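Side-chain contact in acetyl-CoA hydrolase/transferase family protein (Porphyromonas gingivalis, PDB 2NVV), which probably transfers coenzyme A between acyl-CoA and acetate or hydrolyses acetyl-CoA, and binds zinc: residues A38-A43 with D68-Q73. Sequence-based numbering, arbitrary orientation.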
loop_
_atom_site.group_PDB
_atom_site.type_symbol
_atom_site.label_atom_id
_atom_site.label_comp_id
_atom_site.label_asym_id
_atom_site.label_seq_id
_atom_site.Cartn_x
_atom_site.Cartn_y
_atom_site.Cartn_z
ATOM N N ALA A 38 17.711 29.398 -16.541
ATOM C CA ALA A 38 17.506 30.236 -17.719
ATOM C C ALA A 38 16.011 30.326 -18.039
ATOM O O ALA A 38 15.556 31.302 -18.636
ATOM C CB ALA A 38 18.257 29.666 -18.894
ATOM N N ILE A 39 15.257 29.300 -17.651
ATOM C CA ILE A 39 13.812 29.277 -17.863
ATOM C C ILE A 39 13.222 30.278 -16.887
ATOM O O ILE A 39 12.309 31.030 -17.221
ATOM C CB ILE A 39 13.180 27.916 -17.501
ATOM C CG1 ILE A 39 13.876 26.767 -18.234
ATOM C CG2 ILE A 39 11.701 27.960 -17.794
ATOM C CD1 ILE A 39 13.723 26.800 -19.711
ATOM N N ALA A 40 13.752 30.260 -15.666
ATOM C CA ALA A 40 13.306 31.152 -14.610
ATOM C C ALA A 40 13.457 32.611 -15.016
ATOM O O ALA A 40 12.535 33.398 -14.823
ATOM C CB ALA A 40 14.087 30.878 -13.342
ATOM N N LYS A 41 14.617 32.973 -15.565
ATOM C CA LYS A 41 14.858 34.353 -16.005
ATOM C C LYS A 41 13.741 34.700 -16.983
ATOM O O LYS A 41 13.023 35.694 -16.833
ATOM C CB LYS A 41 16.187 34.466 -16.751
ATOM C CG LYS A 41 17.383 33.825 -16.076
ATOM C CD LYS A 41 17.994 34.713 -15.012
ATOM C CE LYS A 41 19.301 34.100 -14.511
ATOM N NZ LYS A 41 19.915 34.905 -13.420
ATOM N N ARG A 42 13.626 33.846 -17.993
ATOM C CA ARG A 42 12.648 33.966 -19.056
ATOM C C ARG A 42 11.236 34.084 -18.492
ATOM O O ARG A 42 10.429 34.869 -18.981
ATOM C CB ARG A 42 12.782 32.738 -19.949
ATOM C CG ARG A 42 11.917 32.676 -21.172
ATOM C CD ARG A 42 12.201 31.368 -21.897
ATOM N NE ARG A 42 11.240 31.095 -22.961
ATOM C CZ ARG A 42 11.151 31.802 -24.077
ATOM N NH1 ARG A 42 11.968 32.827 -24.274
ATOM N NH2 ARG A 42 10.253 31.474 -24.998
ATOM N N ALA A 43 10.949 33.311 -17.452
ATOM C CA ALA A 43 9.634 33.315 -16.821
ATOM C C ALA A 43 9.376 34.638 -16.128
ATOM O O ALA A 43 8.294 35.207 -16.238
ATOM C CB ALA A 43 9.537 32.170 -15.813
ATOM N N ASP A 68 14.046 23.396 -8.544
ATOM C CA ASP A 68 12.830 23.782 -7.837
ATOM C C ASP A 68 12.990 25.151 -7.194
ATOM O O ASP A 68 12.105 25.992 -7.257
ATOM C CB ASP A 68 12.493 22.772 -6.739
ATOM C CG ASP A 68 11.921 21.490 -7.277
ATOM O OD1 ASP A 68 11.072 21.561 -8.186
ATOM O OD2 ASP A 68 12.308 20.412 -6.777
ATOM N N GLY A 69 14.129 25.364 -6.553
ATOM C CA GLY A 69 14.364 26.636 -5.899
ATOM C C GLY A 69 14.217 27.826 -6.823
ATOM O O GLY A 69 13.374 28.697 -6.602
ATOM N N VAL A 70 15.036 27.864 -7.865
ATOM C CA VAL A 70 14.991 28.968 -8.806
ATOM C C VAL A 70 13.607 29.093 -9.476
ATOM O O VAL A 70 13.087 30.202 -9.649
ATOM C CB VAL A 70 16.105 28.816 -9.880
ATOM C CG1 VAL A 70 15.822 27.624 -10.784
ATOM C CG2 VAL A 70 16.215 30.091 -10.682
ATOM N N LEU A 71 13.008 27.957 -9.827
ATOM C CA LEU A 71 11.706 27.952 -10.481
ATOM C C LEU A 71 10.611 28.441 -9.541
ATOM O O LEU A 71 9.675 29.126 -9.960
ATOM C CB LEU A 71 11.390 26.543 -10.994
ATOM C CG LEU A 71 11.456 26.268 -12.511
ATOM C CD1 LEU A 71 12.135 27.416 -13.261
ATOM C CD2 LEU A 71 12.186 24.942 -12.756
ATOM N N ALA A 72 10.733 28.092 -8.268
ATOM C CA ALA A 72 9.763 28.503 -7.265
ATOM C C ALA A 72 9.902 29.995 -6.970
ATOM O O ALA A 72 8.905 30.687 -6.832
ATOM C CB ALA A 72 9.964 27.694 -5.982
ATOM N N GLN A 73 11.138 30.484 -6.860
ATOM C CA GLN A 73 11.379 31.897 -6.592
ATOM C C GLN A 73 10.848 32.707 -7.767
ATOM O O GLN A 73 10.453 33.859 -7.615
ATOM C CB GLN A 73 12.876 32.176 -6.421
ATOM C CG GLN A 73 13.538 31.443 -5.277
ATOM C CD GLN A 73 15.008 31.824 -5.103
ATOM O OE1 GLN A 73 15.784 31.870 -6.072
ATOM N NE2 GLN A 73 15.402 32.086 -3.859
#
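Ala40 points its methyl toward helix 65-73, where it touches one branch of Val70 and one of Leu71. The side-chain contacts are all apolar. Ala40 CB lies 3.5 Å from Val70 CG2 and 4.0 Å from Leu71 CD1, so one small group meets a branch of each larger side chain. A chi1 of 68° sets Val70 CG1 between the backbone N and the carbonyl carbon and leaves CG2 anti to N, facing Ala40. The Val70 carbonyl O is also near, 3.9 Å from Ala40 CB, and the alanine thus packs partly on backbone. Leu71 leaves its helix obliquely, but its CD1 reaches toward the other helix and lies by the backbone of Ala40, 4.1 Å from the Ala40 N. The same methyl touches Ile39 more loosely, 4.4 Å from its CB, while the outer part of Ile39 leads off toward Val15 and Ala12.

The backbones frame this packing as two parallel helical segments, their N-to-C directions 0° apart and their axes 8.8 Å apart at closest approach. Ala40 and Leu71 sit level with each other. Strand 55-58, part of the parallel sheet of the N-terminal domain, lies between the two helices in sequence, an alpha-beta-alpha succession as in Rossmann-like folds. Leu71 also packs on Met57 of that strand. Asp68, at the start of its segment, forms a salt bridge with Arg80.

With aliphatic carbons making all the side-chain contacts, cohesion between the helices here rests on dispersion and burial of apolar surface, and the small alanine side chain is consistent with their close approach.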